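Local coordinates for hypothetical protein (Pseudomonas aeruginosa, PDB 4F98) that is of unknown function, belongs to the DUF2790 family and probably enters the secretory pathway by way of a signal peptide, at residues 23-28 and 45-50; 41-46 and 59-64. All coordinates share one frame; numbering follows the deposited sequence.

How the contacts relate
Contacts 1 and 2 lie on the two edges of the same central strand, 40-48, of a three-stranded antiparallel sheet. Contact 1 pairs its C-terminal end and the turn beyond it with 23-28, the entry to 27-31, an outermost strand within the chain, whereas contact 2 pairs its N-terminal half with 59-64 at the end of the other outermost strand, 54-62. The two have Val45 and Val46 in common, yet their centres stand about 16 Å apart, on opposite sides of the chain's centre. Both touch the second subunit. No active site is known; a bound glycerol, probably from the crystallisation liquor, lies about 3 Å from the side chain of Phe59 in contact 2.

Contact 1 (23-28 and 45-50); sequences LDVKNV and VVYEDH
A classic beta bulge, where Lys26 and Asn27 both face Glu48, opens the hairpin of strands 27-31 and 40-48. Glu48 O accepts both backbone amides, from Lys26 N at 2.8 Å and Asn27 N at 3.2 Å, while Glu48 N returns a bond to Asn27 O. Beside this bulge the Asn27 and Glu48 side chains run side by side in the same direction; Glu48 OE1 lies in the amide plane of Asn27 and takes ND2 of Asn27 at 2.9 Å, the donor standing above the carboxylate plane. Further out, the Asp24 carboxylate grips His50 twice. CG of Asp24 is anti to the backbone N (chi1 179°), which carries the carboxylate out to His50. Its OD1 takes ND1 of His50 on the syn side at 2.5 Å, nearly in the imidazole plane, whereas the backbone N of His50, 2.9 Å from OD2, stands well above the carboxylate plane. This fixes the ring's rotation, and Lys26 CB sits over the centre of one face, 3.7 Å from the centroid. Water bridges Lys26 NZ to Glu48 OE2, whose charges are 4.6 Å apart. Tyr47 receives Val25 CG2 over one ring face toward the rim, a CH-pi contact of 4.2 Å to the ring centroid; Leu23 reaches its hydroxyl end, and a water joins that hydroxyl to Asp24 N. Asp24 O, buried near the ring edge, has no hydrogen-bonding partner in the model. Tyr47 also stacks on His55 of strand 54-62, whose NE2 is hydrogen-bonded to Asp49 OD2, and Trp62 of the second subunit packs against Leu23 and Val25.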
loop_
_atom_site.group_PDB
_atom_site.type_symbol
_atom_site.label_atom_id
_atom_site.label_comp_id
_atom_site.label_asym_id
_atom_site.label_seq_id
_atom_site.Cartn_x
_atom_site.Cartn_y
_atom_site.Cartn_z
ATOM N N LEU A 23 -8.773 -11.765 -2.463
ATOM C CA LEU A 23 -8.381 -12.709 -1.405
ATOM C C LEU A 23 -9.541 -12.874 -0.439
ATOM O O LEU A 23 -10.446 -12.031 -0.380
ATOM C CB LEU A 23 -7.134 -12.220 -0.653
ATOM C CG LEU A 23 -5.838 -12.085 -1.452
ATOM C CD1 LEU A 23 -4.719 -11.556 -0.556
ATOM C CD2 LEU A 23 -5.423 -13.391 -2.071
ATOM N N ASP A 24 -9.482 -13.944 0.347
ATOM C CA ASP A 24 -10.453 -14.179 1.386
ATOM C C ASP A 24 -9.816 -13.714 2.698
ATOM O O ASP A 24 -9.118 -14.485 3.359
ATOM C CB ASP A 24 -10.842 -15.651 1.460
ATOM C CG ASP A 24 -11.853 -15.919 2.583
ATOM O OD1 ASP A 24 -12.709 -15.042 2.850
ATOM O OD2 ASP A 24 -11.771 -16.979 3.202
ATOM N N VAL A 25 -10.018 -12.442 3.032
ATOM C CA VAL A 25 -9.429 -11.821 4.217
ATOM C C VAL A 25 -10.484 -11.650 5.297
ATOM O O VAL A 25 -11.382 -10.820 5.173
ATOM C CB VAL A 25 -8.788 -10.446 3.882
ATOM C CG1 VAL A 25 -8.172 -9.823 5.146
ATOM C CG2 VAL A 25 -7.741 -10.584 2.755
ATOM N N LYS A 26 -10.365 -12.432 6.368
ATOM C CA LYS A 26 -11.205 -12.238 7.544
ATOM C C LYS A 26 -10.555 -11.228 8.484
ATOM O O LYS A 26 -11.190 -10.273 8.908
ATOM C CB LYS A 26 -11.424 -13.542 8.283
ATOM C CG LYS A 26 -12.418 -13.434 9.429
ATOM C CD LYS A 26 -12.612 -14.772 10.093
ATOM C CE LYS A 26 -13.584 -14.684 11.258
ATOM N NZ LYS A 26 -13.773 -16.005 11.920
ATOM N N ASN A 27 -9.294 -11.478 8.839
ATOM C CA ASN A 27 -8.538 -10.620 9.737
ATOM C C ASN A 27 -7.116 -10.421 9.234
ATOM O O ASN A 27 -6.515 -11.330 8.719
ATOM C CB ASN A 27 -8.481 -11.219 11.152
ATOM C CG ASN A 27 -9.815 -11.161 11.870
ATOM O OD1 ASN A 27 -10.404 -10.089 12.016
ATOM N ND2 ASN A 27 -10.288 -12.308 12.334
ATOM N N VAL A 28 -6.599 -9.226 9.432
ATOM C CA VAL A 28 -5.200 -8.902 9.181
ATOM C C VAL A 28 -4.504 -8.997 10.538
ATOM O O VAL A 28 -4.817 -8.254 11.472
ATOM C CB VAL A 28 -5.043 -7.497 8.549
ATOM C CG1 VAL A 28 -3.560 -7.152 8.357
ATOM C CG2 VAL A 28 -5.816 -7.403 7.225
ATOM N N VAL A 45 2.458 -8.850 4.953
ATOM C CA VAL A 45 1.171 -9.030 5.595
ATOM C C VAL A 45 0.984 -10.491 5.991
ATOM O O VAL A 45 1.315 -11.385 5.221
ATOM C CB VAL A 45 0.008 -8.565 4.685
ATOM C CG1 VAL A 45 -1.362 -8.994 5.255
ATOM C CG2 VAL A 45 0.076 -7.052 4.472
ATOM N N VAL A 46 0.499 -10.727 7.215
ATOM C CA VAL A 46 -0.062 -12.017 7.593
ATOM C C VAL A 46 -1.549 -11.807 7.819
ATOM O O VAL A 46 -1.941 -10.951 8.608
ATOM C CB VAL A 46 0.604 -12.639 8.815
ATOM C CG1 VAL A 46 -0.062 -13.996 9.185
ATOM C CG2 VAL A 46 2.115 -12.763 8.567
ATOM N N TYR A 47 -2.371 -12.575 7.119
ATOM C CA TYR A 47 -3.824 -12.503 7.263
ATOM C C TYR A 47 -4.414 -13.894 7.504
ATOM O O TYR A 47 -3.820 -14.910 7.158
ATOM C CB TYR A 47 -4.476 -11.762 6.060
ATOM C CG TYR A 47 -4.560 -12.542 4.785
ATOM C CD1 TYR A 47 -5.647 -13.377 4.528
ATOM C CD2 TYR A 47 -3.543 -12.463 3.838
ATOM C CE1 TYR A 47 -5.712 -14.121 3.362
ATOM C CE2 TYR A 47 -3.612 -13.211 2.647
ATOM C CZ TYR A 47 -4.684 -14.044 2.427
ATOM O OH TYR A 47 -4.765 -14.791 1.283
ATOM N N GLU A 48 -5.614 -13.889 8.071
ATOM C CA GLU A 48 -6.413 -15.077 8.373
ATOM C C GLU A 48 -7.582 -15.093 7.411
ATOM O O GLU A 48 -8.261 -14.064 7.260
ATOM C CB GLU A 48 -6.922 -14.987 9.812
ATOM C CG GLU A 48 -7.840 -16.115 10.256
ATOM C CD GLU A 48 -8.598 -15.819 11.523
ATOM O OE1 GLU A 48 -8.559 -14.674 12.023
ATOM O OE2 GLU A 48 -9.253 -16.763 12.027
ATOM N N ASP A 49 -7.832 -16.243 6.796
ATOM C CA ASP A 49 -8.987 -16.400 5.924
ATOM C C ASP A 49 -10.211 -16.901 6.703
ATOM O O ASP A 49 -10.119 -17.191 7.887
ATOM C CB ASP A 49 -8.650 -17.250 4.688
ATOM C CG ASP A 49 -8.372 -18.705 4.976
ATOM O OD1 ASP A 49 -8.887 -19.275 5.961
ATOM O OD2 ASP A 49 -7.657 -19.308 4.137
ATOM N N HIS A 50 -11.362 -16.998 6.039
ATOM C CA HIS A 50 -12.592 -17.407 6.743
ATOM C C HIS A 50 -12.584 -18.874 7.184
ATOM O O HIS A 50 -13.312 -19.221 8.119
ATOM C CB HIS A 50 -13.860 -16.992 5.966
ATOM C CG HIS A 50 -14.159 -15.519 6.069
ATOM N ND1 HIS A 50 -13.742 -14.596 5.131
ATOM C CD2 HIS A 50 -14.791 -14.805 7.036
ATOM C CE1 HIS A 50 -14.130 -13.389 5.498
ATOM N NE2 HIS A 50 -14.765 -13.486 6.652
HETATM O O HOH W 1 -7.217 -15.851 0.455
HETATM O O HOH W 2 -11.220 -17.828 10.508
HETATM O O HOH W 3 -14.859 -17.415 9.855
HETATM O O HOH W 4 -11.466 -16.157 13.470
#

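Contact 2 (41-46 and 59-64)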
loop_
_atom_site.group_PDB
_atom_site.type_symbol
_atom_site.label_atom_id
_atom_site.label_comp_id
_atom_site.label_asym_id
_atom_site.label_seq_id
_atom_site.Cartn_x
_atom_site.Cartn_y
_atom_site.Cartn_z
ATOM N N VAL A 41 8.010 0.988 -0.880
ATOM C CA VAL A 41 8.727 0.234 0.138
ATOM C C VAL A 41 8.143 -1.172 0.232
ATOM O O VAL A 41 6.992 -1.392 -0.126
ATOM C CB VAL A 41 8.666 0.960 1.526
ATOM C CG1 VAL A 41 9.390 2.329 1.500
ATOM C CG2 VAL A 41 7.221 1.089 2.030
ATOM N N PRO A 42 8.920 -2.135 0.755
ATOM C CA PRO A 42 8.372 -3.465 0.966
ATOM C C PRO A 42 7.425 -3.536 2.151
ATOM O O PRO A 42 7.520 -2.767 3.113
ATOM C CB PRO A 42 9.617 -4.343 1.201
ATOM C CG PRO A 42 10.598 -3.421 1.732
ATOM C CD PRO A 42 10.363 -2.097 1.052
ATOM N N VAL A 43 6.470 -4.443 2.030
ATOM C CA VAL A 43 5.491 -4.716 3.072
ATOM C C VAL A 43 5.218 -6.210 3.125
ATOM O O VAL A 43 5.117 -6.880 2.090
ATOM C CB VAL A 43 4.173 -3.914 2.831
ATOM C CG1 VAL A 43 3.622 -4.111 1.428
ATOM C CG2 VAL A 43 3.120 -4.240 3.894
ATOM N N THR A 44 5.128 -6.712 4.353
ATOM C CA THR A 44 4.713 -8.070 4.624
ATOM C C THR A 44 3.403 -8.034 5.382
ATOM O O THR A 44 3.263 -7.266 6.333
ATOM C CB THR A 44 5.765 -8.805 5.434
ATOM O OG1 THR A 44 6.990 -8.770 4.697
ATOM C CG2 THR A 44 5.353 -10.254 5.698
ATOM N N VAL A 45 2.458 -8.850 4.953
ATOM C CA VAL A 45 1.171 -9.030 5.595
ATOM C C VAL A 45 0.984 -10.491 5.991
ATOM O O VAL A 45 1.315 -11.385 5.221
ATOM C CB VAL A 45 0.008 -8.565 4.685
ATOM C CG1 VAL A 45 -1.362 -8.994 5.255
ATOM C CG2 VAL A 45 0.076 -7.052 4.472
ATOM N N VAL A 46 0.499 -10.727 7.215
ATOM C CA VAL A 46 -0.062 -12.017 7.593
ATOM C C VAL A 46 -1.549 -11.807 7.819
ATOM O O VAL A 46 -1.941 -10.951 8.608
ATOM C CB VAL A 46 0.604 -12.639 8.815
ATOM C CG1 VAL A 46 -0.062 -13.996 9.185
ATOM C CG2 VAL A 46 2.115 -12.763 8.567
ATOM N N PHE A 59 5.200 -7.899 -0.635
ATOM C CA PHE A 59 4.956 -7.146 -1.860
ATOM C C PHE A 59 5.427 -5.703 -1.624
ATOM O O PHE A 59 6.220 -5.469 -0.697
ATOM C CB PHE A 59 3.465 -7.301 -2.284
ATOM C CG PHE A 59 2.474 -6.943 -1.203
ATOM C CD1 PHE A 59 2.155 -7.841 -0.198
ATOM C CD2 PHE A 59 1.823 -5.725 -1.218
ATOM C CE1 PHE A 59 1.264 -7.508 0.810
ATOM C CE2 PHE A 59 0.912 -5.389 -0.225
ATOM C CZ PHE A 59 0.625 -6.302 0.797
ATOM N N LEU A 60 4.982 -4.768 -2.453
ATOM C CA LEU A 60 5.393 -3.368 -2.363
ATOM C C LEU A 60 4.185 -2.492 -2.127
ATOM O O LEU A 60 3.075 -2.797 -2.581
ATOM C CB LEU A 60 6.048 -2.916 -3.674
ATOM C CG LEU A 60 7.315 -3.658 -4.079
ATOM C CD1 LEU A 60 7.669 -3.276 -5.524
ATOM C CD2 LEU A 60 8.461 -3.379 -3.091
ATOM N N GLU A 61 4.406 -1.389 -1.413
ATOM C CA GLU A 61 3.373 -0.387 -1.193
ATOM C C GLU A 61 4.009 0.985 -1.074
ATOM O O GLU A 61 5.229 1.107 -0.953
ATOM C CB GLU A 61 2.581 -0.722 0.057
ATOM C CG GLU A 61 3.344 -0.499 1.359
ATOM C CD GLU A 61 2.514 -0.773 2.609
ATOM O OE1 GLU A 61 1.335 -1.192 2.515
ATOM O OE2 GLU A 61 3.037 -0.578 3.729
ATOM N N TRP A 62 3.177 2.008 -1.078
ATOM C CA TRP A 62 3.650 3.356 -0.806
ATOM C C TRP A 62 3.666 3.579 0.713
ATOM O O TRP A 62 2.734 3.192 1.415
ATOM C CB TRP A 62 2.768 4.379 -1.478
ATOM C CG TRP A 62 2.883 4.351 -2.961
ATOM C CD1 TRP A 62 2.461 3.366 -3.804
ATOM C CD2 TRP A 62 3.512 5.341 -3.796
ATOM N NE1 TRP A 62 2.734 3.695 -5.101
ATOM C CE2 TRP A 62 3.389 4.892 -5.128
ATOM C CE3 TRP A 62 4.144 6.567 -3.549
ATOM C CZ2 TRP A 62 3.884 5.622 -6.214
ATOM C CZ3 TRP A 62 4.640 7.293 -4.637
ATOM C CH2 TRP A 62 4.503 6.813 -5.946
ATOM N N GLY A 63 4.742 4.170 1.200
ATOM C CA GLY A 63 4.875 4.467 2.612
ATOM C C GLY A 63 3.811 5.426 3.104
ATOM O O GLY A 63 3.143 6.107 2.322
ATOM N N GLY A 64 3.661 5.472 4.415
ATOM C CA GLY A 64 2.616 6.239 5.037
ATOM C C GLY A 64 2.827 7.732 5.129
ATOM O O GLY A 64 1.905 8.419 5.531
#
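Val43 CG1 lies between the Phe59 ring and the Glu61 side chain, while CB and CG2 of Val43 rest on the Glu61 carboxylate. Set between the backbone N and the carbonyl carbon (chi1 52°), CG1 sits over one face of the Phe59 ring, offset toward the rim, in a CH-pi contact 3.6 Å from the centroid; CE2 of Phe59 is its nearest ring atom. Val45 CG2 comes instead to the ring edge, 3.8 Å from CZ of Phe59. The Glu61 side chain crosses that of Val43 at about a right angle, bringing CD of Glu61 to 3.6 Å from CB of Val43. At the end of the pairing, Val41 CG2 lies 3.6 Å from Glu61 O and also touches Gly63 N.

The backbone sets this spacing. Val41 and Glu61 form one hydrogen-bonded pair, Val43 and Phe59 the next, each closed by two N-H...O bonds of 2.8 to 2.9 Å between backbone N and O. Between them Pro42 faces Leu60 as a non-hydrogen-bonded pair, where CA of Pro42 approaches Phe59 O and CA of Leu60 approaches Val41 O, each at 3.4 Å.

Further out, the buried Glu61 carboxylate is satisfied by a salt bridge from Arg31 to OE1 and a hydrogen bond from Asn34 to OE2, which hold it against Val43. Tyr17 meets Phe59 edge-to-face, and Trp62 of the second subunit meets the same ring with planes at about 45°. The OH of Tyr19 of that subunit is hydrogen-bonded to Leu60 N.

The arrangement is that of a twisted antiparallel beta hairpin, the N-to-C directions of 41-46 and 59-62 differing by 118°, within a three-stranded meander ordered 27-31, 40-48, 54-62; Val41, Val43, Phe59 and Glu61 share one face of the sheet.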